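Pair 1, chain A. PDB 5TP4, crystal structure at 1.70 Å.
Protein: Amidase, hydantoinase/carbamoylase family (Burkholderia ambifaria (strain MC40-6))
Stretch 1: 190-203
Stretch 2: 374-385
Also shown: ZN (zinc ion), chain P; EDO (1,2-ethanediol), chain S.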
# COMPACT_ATOMS: atom_id res chain seq x y z
N ALA A 190 -39.93 -10.24 -24.91
CA ALA A 190 -39.81 -11.68 -24.74
C ALA A 190 -38.58 -12.20 -25.45
O ALA A 190 -38.24 -11.75 -26.56
CB ALA A 190 -41.05 -12.38 -25.30
N VAL A 191 -37.86 -13.11 -24.79
CA VAL A 191 -36.66 -13.73 -25.36
C VAL A 191 -36.74 -15.23 -25.08
O VAL A 191 -36.95 -15.63 -23.93
CB VAL A 191 -35.37 -13.15 -24.75
CG1 VAL A 191 -34.17 -13.90 -25.26
CG2 VAL A 191 -35.24 -11.66 -25.07
N ASP A 192 -36.57 -16.05 -26.12
CA ASP A 192 -36.59 -17.50 -25.91
C ASP A 192 -35.33 -18.00 -25.20
O ASP A 192 -35.40 -18.88 -24.34
CB ASP A 192 -36.74 -18.24 -27.23
CG ASP A 192 -36.76 -19.75 -27.04
OD1 ASP A 192 -37.78 -20.28 -26.54
OD2 ASP A 192 -35.75 -20.39 -27.37
N ALA A 193 -34.18 -17.48 -25.61
CA ALA A 193 -32.90 -17.88 -25.04
C ALA A 193 -31.89 -16.82 -25.44
O ALA A 193 -32.07 -16.11 -26.43
CB ALA A 193 -32.43 -19.26 -25.54
N TYR A 194 -30.83 -16.71 -24.63
CA TYR A 194 -29.77 -15.74 -24.88
C TYR A 194 -28.46 -16.50 -24.90
O TYR A 194 -28.14 -17.22 -23.95
CB TYR A 194 -29.73 -14.66 -23.80
CG TYR A 194 -28.58 -13.71 -23.95
CD1 TYR A 194 -28.67 -12.63 -24.82
CD2 TYR A 194 -27.40 -13.86 -23.21
CE1 TYR A 194 -27.62 -11.75 -24.96
CE2 TYR A 194 -26.33 -12.99 -23.37
CZ TYR A 194 -26.47 -11.93 -24.25
OH TYR A 194 -25.43 -11.03 -24.41
N PHE A 195 -27.69 -16.31 -25.97
CA PHE A 195 -26.36 -16.91 -26.08
C PHE A 195 -25.31 -15.83 -26.26
O PHE A 195 -25.52 -14.85 -26.99
CB PHE A 195 -26.30 -17.87 -27.26
CG PHE A 195 -27.13 -19.13 -27.11
CD1 PHE A 195 -28.45 -19.16 -27.52
CD2 PHE A 195 -26.56 -20.28 -26.58
CE1 PHE A 195 -29.20 -20.31 -27.40
CE2 PHE A 195 -27.28 -21.44 -26.44
CZ PHE A 195 -28.62 -21.47 -26.85
N GLU A 196 -24.14 -15.99 -25.63
CA GLU A 196 -23.07 -15.01 -25.78
C GLU A 196 -21.76 -15.75 -25.94
O GLU A 196 -21.41 -16.55 -25.08
CB GLU A 196 -23.01 -14.07 -24.56
CG GLU A 196 -21.85 -13.12 -24.61
CD GLU A 196 -22.06 -11.85 -23.80
OE1 GLU A 196 -21.13 -11.00 -23.76
OE2 GLU A 196 -23.15 -11.68 -23.20
N ALA A 197 -21.05 -15.47 -27.04
CA ALA A 197 -19.69 -15.97 -27.19
C ALA A 197 -18.71 -14.92 -26.69
O ALA A 197 -18.90 -13.72 -26.92
CB ALA A 197 -19.43 -16.35 -28.65
N HIS A 198 -17.64 -15.36 -26.03
CA HIS A 198 -16.68 -14.41 -25.47
C HIS A 198 -15.33 -15.09 -25.30
O HIS A 198 -15.25 -16.30 -25.08
CB HIS A 198 -17.19 -13.90 -24.10
CG HIS A 198 -16.66 -12.55 -23.72
ND1 HIS A 198 -15.39 -12.36 -23.23
CD2 HIS A 198 -17.24 -11.33 -23.76
CE1 HIS A 198 -15.20 -11.07 -23.00
NE2 HIS A 198 -16.31 -10.43 -23.30
N ILE A 199 -14.26 -14.30 -25.38
CA ILE A 199 -12.97 -14.84 -24.97
C ILE A 199 -13.00 -15.10 -23.46
O ILE A 199 -13.71 -14.43 -22.71
CB ILE A 199 -11.80 -13.91 -25.36
CG1 ILE A 199 -11.95 -12.50 -24.76
CG2 ILE A 199 -11.65 -13.85 -26.88
CD1 ILE A 199 -10.65 -11.70 -24.79
N GLU A 200 -12.24 -16.10 -23.03
CA GLU A 200 -12.25 -16.50 -21.61
C GLU A 200 -11.88 -15.36 -20.66
O GLU A 200 -12.41 -15.31 -19.54
CB GLU A 200 -11.27 -17.65 -21.39
CG GLU A 200 -11.23 -18.07 -19.93
CD GLU A 200 -10.14 -19.07 -19.65
OE1 GLU A 200 -9.71 -19.19 -18.48
OE2 GLU A 200 -9.70 -19.72 -20.62
N GLN A 201 -10.95 -14.50 -21.05
CA GLN A 201 -10.31 -13.52 -20.15
C GLN A 201 -9.59 -14.17 -18.98
O GLN A 201 -9.38 -13.55 -17.93
CB GLN A 201 -11.30 -12.47 -19.64
CG GLN A 201 -12.15 -11.83 -20.76
CD GLN A 201 -13.12 -10.82 -20.19
OE1 GLN A 201 -14.00 -11.17 -19.42
NE2 GLN A 201 -12.94 -9.55 -20.57
N GLY A 202 -9.17 -15.41 -19.16
CA GLY A 202 -8.43 -16.15 -18.16
C GLY A 202 -7.54 -17.15 -18.88
O GLY A 202 -7.58 -17.27 -20.11
N PRO A 203 -6.73 -17.89 -18.14
CA PRO A 203 -5.69 -18.74 -18.75
C PRO A 203 -6.05 -20.21 -18.93
O PRO A 203 -5.23 -20.95 -19.48
CB PRO A 203 -4.55 -18.60 -17.72
CG PRO A 203 -5.33 -18.57 -16.39
CD PRO A 203 -6.65 -17.88 -16.66
N ARG A 374 -33.11 -13.64 -15.98
CA ARG A 374 -34.44 -13.41 -16.51
C ARG A 374 -34.80 -14.39 -17.62
O ARG A 374 -35.98 -14.69 -17.81
CB ARG A 374 -34.56 -11.97 -17.04
CG ARG A 374 -34.82 -10.92 -15.96
CD ARG A 374 -36.27 -10.97 -15.45
NE ARG A 374 -37.25 -10.73 -16.52
CZ ARG A 374 -38.00 -9.63 -16.65
NH1 ARG A 374 -37.91 -8.64 -15.77
NH2 ARG A 374 -38.86 -9.54 -17.66
N VAL A 375 -33.82 -14.85 -18.41
CA VAL A 375 -34.14 -15.72 -19.54
C VAL A 375 -33.11 -16.84 -19.63
O VAL A 375 -31.98 -16.71 -19.12
CB VAL A 375 -34.21 -14.95 -20.87
CG1 VAL A 375 -35.00 -13.63 -20.72
CG2 VAL A 375 -32.85 -14.67 -21.35
N PRO A 376 -33.48 -17.98 -20.23
CA PRO A 376 -32.51 -19.07 -20.40
C PRO A 376 -31.29 -18.63 -21.18
O PRO A 376 -31.40 -18.10 -22.30
CB PRO A 376 -33.31 -20.14 -21.15
CG PRO A 376 -34.71 -19.86 -20.81
CD PRO A 376 -34.83 -18.37 -20.71
N THR A 377 -30.11 -18.85 -20.59
CA THR A 377 -28.86 -18.27 -21.06
C THR A 377 -27.74 -19.29 -21.08
O THR A 377 -27.68 -20.18 -20.21
CB THR A 377 -28.47 -17.07 -20.16
OG1 THR A 377 -29.41 -16.00 -20.37
CG2 THR A 377 -27.05 -16.55 -20.45
N ALA A 378 -26.85 -19.17 -22.07
CA ALA A 378 -25.62 -19.96 -22.06
C ALA A 378 -24.53 -19.12 -22.69
O ALA A 378 -24.80 -18.13 -23.39
CB ALA A 378 -25.74 -21.29 -22.83
N MET A 379 -23.28 -19.51 -22.43
CA MET A 379 -22.16 -18.83 -23.07
C MET A 379 -21.19 -19.82 -23.69
O MET A 379 -21.06 -20.97 -23.24
CB MET A 379 -21.37 -17.95 -22.09
CG MET A 379 -22.09 -16.67 -21.63
SD MET A 379 -20.98 -15.66 -20.58
CE MET A 379 -19.86 -15.02 -21.81
N VAL A 380 -20.49 -19.35 -24.73
CA VAL A 380 -19.39 -20.08 -25.35
C VAL A 380 -18.12 -19.30 -25.07
O VAL A 380 -17.98 -18.17 -25.56
CB VAL A 380 -19.56 -20.24 -26.87
CG1 VAL A 380 -18.45 -21.19 -27.42
CG2 VAL A 380 -20.96 -20.77 -27.25
N PHE A 381 -17.18 -19.90 -24.32
CA PHE A 381 -15.85 -19.30 -24.19
C PHE A 381 -14.88 -19.90 -25.21
O PHE A 381 -14.94 -21.10 -25.52
CB PHE A 381 -15.22 -19.56 -22.82
CG PHE A 381 -15.57 -18.57 -21.73
CD1 PHE A 381 -16.32 -17.45 -21.97
CD2 PHE A 381 -15.13 -18.83 -20.45
CE1 PHE A 381 -16.62 -16.56 -20.93
CE2 PHE A 381 -15.43 -17.97 -19.39
CZ PHE A 381 -16.16 -16.83 -19.64
N ILE A 382 -13.96 -19.06 -25.69
CA ILE A 382 -12.80 -19.51 -26.47
C ILE A 382 -11.53 -19.09 -25.72
O ILE A 382 -11.54 -18.14 -24.92
CB ILE A 382 -12.81 -18.95 -27.91
CG1 ILE A 382 -12.76 -17.41 -27.97
CG2 ILE A 382 -14.03 -19.50 -28.67
CD1 ILE A 382 -12.38 -16.87 -29.34
N PRO A 383 -10.42 -19.77 -25.96
CA PRO A 383 -9.17 -19.39 -25.28
C PRO A 383 -8.65 -18.05 -25.77
O PRO A 383 -8.97 -17.58 -26.86
CB PRO A 383 -8.19 -20.52 -25.62
CG PRO A 383 -8.77 -21.21 -26.75
CD PRO A 383 -10.23 -20.94 -26.84
N CYS A 384 -7.83 -17.42 -24.93
CA CYS A 384 -7.18 -16.18 -25.30
C CYS A 384 -5.77 -16.17 -24.72
O CYS A 384 -5.50 -16.83 -23.72
CB CYS A 384 -7.95 -14.95 -24.82
SG CYS A 384 -8.29 -14.90 -23.02
N VAL A 385 -4.89 -15.42 -25.38
CA VAL A 385 -3.48 -15.37 -24.98
C VAL A 385 -3.23 -14.16 -24.09
O VAL A 385 -3.84 -13.12 -24.29
CB VAL A 385 -2.55 -15.35 -26.21
ZN ZN P . -16.56 -8.16 -22.57
C1 EDO S . -36.68 -8.55 -27.01
O1 EDO S . -37.88 -8.93 -27.71
C2 EDO S . -35.51 -8.65 -27.97
O2 EDO S . -35.70 -7.68 -29.01
O HOH W 1 -7.55 -19.06 -22.26
O HOH W 2 -18.66 -8.94 -21.62
O HOH W 3 -15.95 -7.37 -20.53

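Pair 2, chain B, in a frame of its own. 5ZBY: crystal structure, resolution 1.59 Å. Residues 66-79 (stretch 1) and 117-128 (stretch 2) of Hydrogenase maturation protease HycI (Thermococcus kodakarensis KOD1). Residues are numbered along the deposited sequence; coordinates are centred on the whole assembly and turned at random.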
# COMPACT_ATOMS: atom_id res chain seq x y z
N LYS B 66 -13.41 3.80 10.27
CA LYS B 66 -13.85 2.51 10.76
C LYS B 66 -13.63 1.35 9.81
O LYS B 66 -14.55 0.73 9.38
CB LYS B 66 -15.30 2.55 11.24
CG LYS B 66 -15.47 3.31 12.52
CD LYS B 66 -16.91 3.38 12.95
CE LYS B 66 -17.22 2.47 14.11
NZ LYS B 66 -17.70 1.14 13.65
N PRO B 67 -12.37 1.11 9.44
CA PRO B 67 -12.12 0.09 8.44
C PRO B 67 -12.27 -1.34 8.98
O PRO B 67 -12.05 -1.58 10.17
CB PRO B 67 -10.62 0.34 8.05
CG PRO B 67 -10.06 0.90 9.33
CD PRO B 67 -11.16 1.77 9.91
N ASP B 68 -12.57 -2.24 8.05
CA ASP B 68 -12.51 -3.68 8.23
C ASP B 68 -11.14 -4.15 7.76
O ASP B 68 -10.62 -5.13 8.30
CB ASP B 68 -13.61 -4.37 7.44
CG ASP B 68 -15.01 -3.98 7.94
OD1 ASP B 68 -15.20 -3.99 9.17
OD2 ASP B 68 -15.83 -3.61 7.09
N LEU B 69 -10.60 -3.46 6.75
CA LEU B 69 -9.29 -3.80 6.15
C LEU B 69 -8.57 -2.52 5.81
O LEU B 69 -9.17 -1.61 5.22
CB LEU B 69 -9.46 -4.62 4.88
CG LEU B 69 -8.18 -4.97 4.09
CD1 LEU B 69 -7.29 -5.88 4.91
CD2 LEU B 69 -8.50 -5.59 2.75
N VAL B 70 -7.27 -2.47 6.12
CA VAL B 70 -6.40 -1.38 5.68
C VAL B 70 -5.31 -2.02 4.83
O VAL B 70 -4.70 -3.00 5.27
CB VAL B 70 -5.79 -0.61 6.87
CG1 VAL B 70 -4.86 0.50 6.32
CG2 VAL B 70 -6.94 -0.00 7.74
N VAL B 71 -5.13 -1.51 3.62
CA VAL B 71 -4.12 -2.04 2.67
C VAL B 71 -3.09 -0.96 2.40
O VAL B 71 -3.45 0.06 1.83
CB VAL B 71 -4.78 -2.41 1.35
CG1 VAL B 71 -3.79 -2.98 0.36
CG2 VAL B 71 -5.92 -3.42 1.60
N PHE B 72 -1.85 -1.19 2.82
CA PHE B 72 -0.73 -0.30 2.49
C PHE B 72 -0.13 -0.78 1.21
O PHE B 72 -0.04 -1.98 0.99
CB PHE B 72 0.31 -0.30 3.61
CG PHE B 72 -0.18 0.40 4.85
CD1 PHE B 72 -0.60 -0.32 5.95
CD2 PHE B 72 -0.28 1.78 4.87
CE1 PHE B 72 -1.10 0.36 7.10
CE2 PHE B 72 -0.80 2.44 6.01
CZ PHE B 72 -1.17 1.74 7.11
N VAL B 73 0.22 0.13 0.31
CA VAL B 73 0.80 -0.27 -0.98
C VAL B 73 2.13 0.50 -1.11
O VAL B 73 2.15 1.72 -0.96
CB VAL B 73 -0.11 0.06 -2.16
CG1 VAL B 73 0.52 -0.35 -3.48
CG2 VAL B 73 -1.54 -0.56 -1.99
N ASP B 74 3.24 -0.19 -1.31
CA ASP B 74 4.56 0.48 -1.29
C ASP B 74 5.54 -0.29 -2.22
O ASP B 74 5.37 -1.47 -2.49
CB ASP B 74 5.12 0.52 0.15
CG ASP B 74 6.28 1.51 0.34
OD1 ASP B 74 6.51 2.35 -0.56
OD2 ASP B 74 6.89 1.48 1.41
N ALA B 75 6.53 0.41 -2.76
CA ALA B 75 7.69 -0.26 -3.30
C ALA B 75 8.53 -0.87 -2.18
O ALA B 75 9.02 -0.16 -1.32
CB ALA B 75 8.54 0.76 -4.10
N ILE B 76 8.78 -2.18 -2.23
CA ILE B 76 9.43 -2.88 -1.16
C ILE B 76 10.58 -3.67 -1.74
O ILE B 76 10.35 -4.43 -2.69
CB ILE B 76 8.45 -3.87 -0.44
CG1 ILE B 76 7.29 -3.12 0.21
CG2 ILE B 76 9.20 -4.72 0.55
CD1 ILE B 76 7.70 -2.18 1.29
N HIS B 77 11.77 -3.46 -1.20
CA HIS B 77 12.94 -4.28 -1.57
C HIS B 77 12.87 -5.59 -0.79
O HIS B 77 13.08 -5.61 0.41
CB HIS B 77 14.25 -3.54 -1.27
CG HIS B 77 15.46 -4.31 -1.72
ND1 HIS B 77 15.46 -5.05 -2.88
CD2 HIS B 77 16.67 -4.51 -1.15
CE1 HIS B 77 16.63 -5.65 -3.03
NE2 HIS B 77 17.38 -5.34 -1.99
N PHE B 78 12.54 -6.69 -1.46
CA PHE B 78 12.49 -7.98 -0.77
C PHE B 78 13.30 -9.03 -1.49
O PHE B 78 13.18 -10.24 -1.22
CB PHE B 78 11.04 -8.45 -0.61
CG PHE B 78 10.31 -8.65 -1.91
CD1 PHE B 78 10.35 -9.89 -2.55
CD2 PHE B 78 9.53 -7.64 -2.47
CE1 PHE B 78 9.64 -10.09 -3.73
CE2 PHE B 78 8.87 -7.84 -3.66
CZ PHE B 78 8.92 -9.08 -4.29
N GLY B 79 14.12 -8.57 -2.43
CA GLY B 79 15.06 -9.44 -3.14
C GLY B 79 14.43 -10.18 -4.30
O GLY B 79 14.97 -11.19 -4.79
N GLY B 117 -9.51 -2.64 15.25
CA GLY B 117 -9.77 -4.05 14.99
C GLY B 117 -9.62 -4.46 13.54
O GLY B 117 -9.91 -5.59 13.17
N SER B 118 -9.15 -3.54 12.69
CA SER B 118 -9.06 -3.82 11.26
C SER B 118 -7.97 -4.85 10.95
O SER B 118 -6.95 -4.81 11.59
CB SER B 118 -8.74 -2.54 10.49
OG SER B 118 -8.80 -2.74 9.09
N ASP B 119 -8.20 -5.73 9.99
CA ASP B 119 -7.04 -6.44 9.39
C ASP B 119 -6.15 -5.45 8.70
O ASP B 119 -6.63 -4.46 8.14
CB ASP B 119 -7.53 -7.48 8.41
CG ASP B 119 -8.08 -8.72 9.10
OD1 ASP B 119 -7.77 -8.92 10.29
OD2 ASP B 119 -8.83 -9.48 8.46
N ILE B 120 -4.84 -5.72 8.67
CA ILE B 120 -3.93 -4.85 7.96
C ILE B 120 -3.12 -5.69 7.00
O ILE B 120 -2.59 -6.72 7.43
CB ILE B 120 -2.95 -4.13 8.89
CG1 ILE B 120 -3.64 -3.68 10.21
CG2 ILE B 120 -2.21 -3.01 8.15
CD1 ILE B 120 -4.57 -2.49 10.04
N VAL B 121 -2.96 -5.25 5.76
CA VAL B 121 -2.06 -5.98 4.84
C VAL B 121 -1.12 -4.99 4.13
O VAL B 121 -1.45 -3.80 4.03
CB VAL B 121 -2.89 -6.79 3.85
CG1 VAL B 121 -3.67 -5.89 2.94
CG2 VAL B 121 -2.04 -7.69 3.05
N LEU B 122 0.08 -5.46 3.71
CA LEU B 122 0.97 -4.68 2.88
C LEU B 122 1.09 -5.34 1.53
O LEU B 122 1.36 -6.55 1.46
CB LEU B 122 2.35 -4.56 3.55
CG LEU B 122 3.53 -4.04 2.72
CD1 LEU B 122 3.30 -2.61 2.25
CD2 LEU B 122 4.82 -4.16 3.55
N ILE B 123 0.85 -4.61 0.44
CA ILE B 123 1.17 -5.11 -0.89
C ILE B 123 2.42 -4.36 -1.37
O ILE B 123 2.38 -3.14 -1.53
CB ILE B 123 0.01 -4.92 -1.90
CG1 ILE B 123 -1.26 -5.59 -1.38
CG2 ILE B 123 0.44 -5.51 -3.30
CD1 ILE B 123 -2.50 -5.18 -2.19
N GLY B 124 3.51 -5.09 -1.63
CA GLY B 124 4.73 -4.46 -2.09
C GLY B 124 5.04 -4.80 -3.53
O GLY B 124 4.59 -5.82 -4.05
N CYS B 125 5.82 -3.95 -4.18
CA CYS B 125 6.31 -4.26 -5.52
C CYS B 125 7.81 -4.00 -5.51
O CYS B 125 8.24 -3.00 -4.99
CB CYS B 125 5.62 -3.37 -6.56
SG CYS B 125 6.07 -3.75 -8.24
N GLN B 126 8.61 -4.94 -6.03
CA GLN B 126 10.09 -4.79 -5.99
C GLN B 126 10.58 -3.68 -6.94
O GLN B 126 10.33 -3.75 -8.13
CB GLN B 126 10.73 -6.14 -6.37
CG GLN B 126 12.23 -6.06 -6.60
CD GLN B 126 12.94 -5.96 -5.29
OE1 GLN B 126 12.73 -6.79 -4.39
NE2 GLN B 126 13.79 -4.94 -5.16
N PRO B 127 11.26 -2.65 -6.41
CA PRO B 127 11.77 -1.59 -7.29
C PRO B 127 13.13 -1.95 -7.87
O PRO B 127 13.85 -2.75 -7.30
CB PRO B 127 11.93 -0.40 -6.36
CG PRO B 127 12.29 -1.02 -5.03
CD PRO B 127 11.47 -2.34 -4.99
N GLY B 128 13.47 -1.26 -8.94
CA GLY B 128 14.75 -1.49 -9.62
C GLY B 128 15.66 -0.30 -9.58
O GLY B 128 16.86 -0.45 -9.73

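Both pairs consist of two neighbouring parallel strands. Superposing N, CA and C of 14 central residues gives an RMSD of 0.5 Å, and in each pair the strand axes cross at -20°, approaching to 4.6 Å in pair 1 and 4.7 Å in pair 2. The hydrogen-bond ladder follows the same register. Tyr A194 N donates to Pro A376 O (2.8 Å) and Ala A378 N to Tyr A194 O (3.0 Å); at the matched positions Val B70 N donates to Asp B119 O (2.9 Å) and Val B121 N to Val B70 O (2.9 Å). The alternation continues to Glu A200 N with Ile A382 O (2.9 Å) and Ile B76 N with Cys B125 O (2.9 Å). Buried areas are similar, 947 and 976 Å².

On the face carrying Phe A195, Ala A197 and Ile A199, bulk is distributed differently. Phe A195 lies against a small partner, CE2 to Ala A378 CB at 3.9 Å. Its counterpart Val B71 meets the larger Val B121, CG2 to CG1 at 3.6 Å, and also reaches Ile B123, CG1 to CD1 at 3.6 Å. Ala A197 CB approaches Val A380 CB at 4.3 Å; Val B73 and Ile B123 occupy these positions. Further along, Ile A199 CG2 packs on Ile A382 CG1 (3.9 Å), and its CB lies 4.0 Å from Cys A384 CB. In pair 2 the smaller Ala B75 keeps the equivalent contact, its CB 4.2 Å from CB of Pro B127, the match of Cys A384, but no side-chain contact with Cys B125 replaces the one between Ile A199 and Ile A382.

On the other face, Tyr A194 CB is 3.7 Å from Thr A377 OG1, whereas Val B70 CB meets Ile B120 CD1 at 3.9 Å. Glu A196 CG contacts Met A379 CE at 3.9 Å; the matched Phe B72 and Leu B122 make a wholly apolar contact, CB to CD1 at 4.0 Å, while Phe B72 CE1 also reaches Ile B120 CG2 at 3.7 Å. Met A379 CE additionally lies 3.7 Å from His A198 CB, and Leu B122 CD1 lies 4.2 Å from Asp B74 CB at the matched position. The end of His A198 leads away, and its NE2 binds zinc at 2.4 Å.

The sharpest substitution is Phe A381 for Gly B124. Glu A200 CA sits over the phenylalanine ring, 3.9 Å from the Phe A381 ring centroid and 13° off its normal, a CH-pi contact. In pair 2, Ile B76 CG1 comes within 3.7 Å of Gly B124 CA; an ideal CB on the glycine would lie 2.6 Å from Ile B76 CG1, a clash. Pair 1 therefore fills this site from stretch 2, with Phe A381, and pair 2 from stretch 1, with Ile B76 just past the end of its strand.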